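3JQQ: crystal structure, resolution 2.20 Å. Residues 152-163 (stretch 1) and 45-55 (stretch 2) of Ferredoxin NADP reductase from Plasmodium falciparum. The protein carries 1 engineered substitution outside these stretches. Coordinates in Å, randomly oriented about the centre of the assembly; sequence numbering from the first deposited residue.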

# COMPACT_ATOMS: atom_id res chain seq x y z
N TYR B 152 18.71 10.12 10.29
CA TYR B 152 19.21 10.84 9.12
C TYR B 152 18.11 11.15 8.09
O TYR B 152 17.48 10.24 7.54
CB TYR B 152 20.37 10.09 8.48
CG TYR B 152 21.59 9.98 9.37
CD1 TYR B 152 21.64 9.05 10.40
CD2 TYR B 152 22.69 10.81 9.18
CE1 TYR B 152 22.76 8.95 11.22
CE2 TYR B 152 23.81 10.71 10.00
CZ TYR B 152 23.84 9.78 11.01
OH TYR B 152 24.94 9.68 11.82
N LEU B 153 17.91 12.44 7.84
CA LEU B 153 16.85 12.93 6.96
C LEU B 153 17.36 13.37 5.59
O LEU B 153 18.48 13.86 5.46
CB LEU B 153 16.13 14.13 7.60
CG LEU B 153 15.10 13.98 8.73
CD1 LEU B 153 14.12 12.86 8.45
CD2 LEU B 153 15.79 13.77 10.08
N THR B 154 16.51 13.19 4.58
CA THR B 154 16.71 13.78 3.26
C THR B 154 15.50 14.66 2.97
O THR B 154 14.46 14.51 3.62
CB THR B 154 16.80 12.71 2.16
OG1 THR B 154 15.52 12.09 1.99
CG2 THR B 154 17.84 11.65 2.52
N GLY B 155 15.62 15.57 2.00
CA GLY B 155 14.48 16.41 1.62
C GLY B 155 14.79 17.89 1.54
O GLY B 155 15.96 18.29 1.61
N ALA B 156 13.75 18.72 1.41
CA ALA B 156 12.36 18.26 1.38
C ALA B 156 11.99 17.64 0.03
O ALA B 156 12.74 17.74 -0.93
CB ALA B 156 11.42 19.41 1.70
N HIS B 157 10.83 16.99 -0.01
CA HIS B 157 10.31 16.41 -1.23
C HIS B 157 8.84 16.77 -1.41
O HIS B 157 8.15 17.10 -0.44
CB HIS B 157 10.43 14.88 -1.22
CG HIS B 157 11.76 14.38 -0.76
ND1 HIS B 157 12.86 14.29 -1.59
CD2 HIS B 157 12.16 13.89 0.44
CE1 HIS B 157 13.89 13.80 -0.91
NE2 HIS B 157 13.49 13.55 0.31
N GLY B 158 8.36 16.68 -2.65
CA GLY B 158 6.94 16.82 -2.94
C GLY B 158 6.50 18.23 -3.26
O GLY B 158 7.29 19.17 -3.19
N TYR B 159 5.23 18.37 -3.63
CA TYR B 159 4.66 19.67 -3.96
C TYR B 159 3.23 19.73 -3.45
O TYR B 159 2.40 20.47 -3.96
CB TYR B 159 4.72 19.91 -5.47
CG TYR B 159 6.09 19.70 -6.07
CD1 TYR B 159 6.46 18.47 -6.60
CD2 TYR B 159 7.02 20.74 -6.12
CE1 TYR B 159 7.71 18.27 -7.15
CE2 TYR B 159 8.28 20.55 -6.66
CZ TYR B 159 8.62 19.31 -7.18
OH TYR B 159 9.86 19.11 -7.73
N PHE B 160 2.95 18.93 -2.42
CA PHE B 160 1.63 18.87 -1.80
C PHE B 160 1.49 20.05 -0.85
O PHE B 160 1.36 19.87 0.36
CB PHE B 160 1.50 17.54 -1.05
CG PHE B 160 0.08 17.14 -0.75
CD1 PHE B 160 -0.84 16.96 -1.78
CD2 PHE B 160 -0.32 16.91 0.54
CE1 PHE B 160 -2.14 16.58 -1.50
CE2 PHE B 160 -1.62 16.53 0.83
CZ PHE B 160 -2.53 16.37 -0.19
N ASN B 161 1.51 21.25 -1.41
CA ASN B 161 1.63 22.47 -0.61
C ASN B 161 0.43 23.41 -0.68
O ASN B 161 -0.38 23.35 -1.60
CB ASN B 161 2.89 23.24 -1.03
CG ASN B 161 4.15 22.45 -0.78
OD1 ASN B 161 4.41 22.00 0.34
ND2 ASN B 161 4.95 22.28 -1.83
N LEU B 162 0.34 24.30 0.32
CA LEU B 162 -0.69 25.33 0.35
C LEU B 162 -0.44 26.38 -0.72
O LEU B 162 0.70 26.60 -1.14
CB LEU B 162 -0.74 26.01 1.71
CG LEU B 162 -1.20 25.20 2.92
CD1 LEU B 162 -1.19 26.07 4.16
CD2 LEU B 162 -2.58 24.61 2.68
N PRO B 163 -1.52 27.04 -1.18
CA PRO B 163 -1.41 28.24 -2.01
C PRO B 163 -0.62 29.31 -1.26
O PRO B 163 -0.81 29.48 -0.06
CB PRO B 163 -2.86 28.68 -2.18
CG PRO B 163 -3.66 27.43 -2.02
CD PRO B 163 -2.91 26.60 -1.01
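Stretch 2 45-55: LFKYLEGHTCG

How does the backbone of stretch 2 run against stretch 1? Residues 45-52 are loop, with a type II turn from Leu49 to His52, and Thr53 to Gly55 form a strand antiparallel to strand 152-157, the N-to-C directions 144° apart. Four hydrogen bonds join them: Thr53 N to His157 O (3.1 Å), His157 N to Thr53 O (3.0 Å), Gly55 N to Thr154 O (2.9 Å) and Thr154 N to Gly55 O (2.9 Å).

What interrupts the regular pairing? Two residues of stretch 1, Gly155 and Ala156, lie between the bonded pairs where stretch 2 has just Cys54, and the peptide joining them is cis. A CB on Gly155 would clash with Phe46 CZ; Phe46 instead brings CZ to 3.3 Å from Thr154 O and CE1 to 3.9 Å from Leu153 CB.

Where does the His52 side chain go? Its ring lies between Ala156 and Asn161, with Ala156 CB 3.9 Å from the ring centroid over one face. Leu49 N donates to His52 ND1 at 2.7 Å, fixing the ring across its own turn.

How does the turn meet the end of stretch 1? Gly51 CA approaches Phe160 O to 3.2 Å, too close for a side chain there. Water 2 bridges Glu50 O (2.6 Å) and Leu162 N (2.8 Å).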

# COMPACT_ATOMS: atom_id res chain seq x y z
N LEU B 45 18.22 23.45 10.59
CA LEU B 45 18.88 23.19 9.31
C LEU B 45 18.00 22.58 8.22
O LEU B 45 18.26 22.76 7.03
CB LEU B 45 20.11 22.31 9.52
CG LEU B 45 21.49 22.99 9.59
CD1 LEU B 45 21.40 24.41 10.13
CD2 LEU B 45 22.44 22.14 10.41
N PHE B 46 16.98 21.83 8.61
CA PHE B 46 16.09 21.20 7.63
C PHE B 46 15.02 22.18 7.18
O PHE B 46 14.21 22.67 7.98
CB PHE B 46 15.45 19.93 8.19
CG PHE B 46 14.90 19.02 7.14
CD1 PHE B 46 15.73 18.11 6.49
CD2 PHE B 46 13.56 19.07 6.79
CE1 PHE B 46 15.23 17.27 5.52
CE2 PHE B 46 13.05 18.23 5.81
CZ PHE B 46 13.89 17.33 5.18
N LYS B 47 15.02 22.48 5.88
CA LYS B 47 14.11 23.48 5.33
C LYS B 47 12.97 22.81 4.58
O LYS B 47 13.19 21.90 3.77
CB LYS B 47 14.87 24.42 4.40
CG LYS B 47 15.98 25.21 5.08
CD LYS B 47 15.42 26.40 5.85
CE LYS B 47 16.53 27.20 6.50
NZ LYS B 47 16.02 28.48 7.07
N TYR B 48 11.76 23.27 4.84
CA TYR B 48 10.59 22.69 4.22
C TYR B 48 9.42 23.66 4.30
O TYR B 48 9.41 24.58 5.12
CB TYR B 48 10.21 21.38 4.92
CG TYR B 48 9.77 21.55 6.36
CD1 TYR B 48 10.70 21.55 7.39
CD2 TYR B 48 8.44 21.72 6.69
CE1 TYR B 48 10.32 21.71 8.71
CE2 TYR B 48 8.04 21.88 8.01
CZ TYR B 48 8.98 21.88 9.01
OH TYR B 48 8.59 22.03 10.33
N LEU B 49 8.45 23.45 3.43
CA LEU B 49 7.18 24.13 3.52
C LEU B 49 6.16 23.14 4.04
O LEU B 49 6.32 21.92 3.87
CB LEU B 49 6.74 24.64 2.15
CG LEU B 49 7.57 25.74 1.50
CD1 LEU B 49 6.96 26.14 0.17
CD2 LEU B 49 7.68 26.95 2.42
N GLU B 50 5.11 23.64 4.68
CA GLU B 50 4.02 22.79 5.11
C GLU B 50 3.57 21.92 3.93
O GLU B 50 3.41 22.42 2.81
CB GLU B 50 2.87 23.63 5.65
CG GLU B 50 3.15 24.28 7.01
CD GLU B 50 4.07 25.50 6.91
OE1 GLU B 50 4.21 26.05 5.80
OE2 GLU B 50 4.64 25.89 7.94
N GLY B 51 3.37 20.63 4.18
CA GLY B 51 2.93 19.71 3.14
C GLY B 51 4.06 18.85 2.60
O GLY B 51 3.82 17.81 1.98
N HIS B 52 5.30 19.28 2.83
CA HIS B 52 6.44 18.52 2.36
C HIS B 52 6.62 17.21 3.10
O HIS B 52 6.11 17.01 4.20
CB HIS B 52 7.74 19.33 2.47
CG HIS B 52 7.96 20.26 1.32
ND1 HIS B 52 8.29 21.58 1.50
CD2 HIS B 52 7.91 20.05 -0.01
CE1 HIS B 52 8.43 22.16 0.33
NE2 HIS B 52 8.20 21.26 -0.61
N THR B 53 7.36 16.31 2.47
CA THR B 53 7.79 15.09 3.10
C THR B 53 9.29 15.14 3.29
O THR B 53 9.99 15.91 2.62
CB THR B 53 7.47 13.87 2.23
OG1 THR B 53 7.94 12.69 2.88
CG2 THR B 53 8.15 14.00 0.88
N CYS B 54 9.78 14.33 4.22
CA CYS B 54 11.20 14.12 4.37
C CYS B 54 11.44 12.65 4.13
O CYS B 54 10.51 11.85 4.16
CB CYS B 54 11.66 14.51 5.78
SG CYS B 54 10.78 13.64 7.10
N GLY B 55 12.69 12.29 3.87
CA GLY B 55 13.06 10.89 3.81
C GLY B 55 13.80 10.53 5.09
O GLY B 55 14.53 11.35 5.65
O HOH W 1 15.63 20.76 3.65
O HOH W 2 2.55 24.71 2.07
O HOH W 3 4.76 17.45 -0.49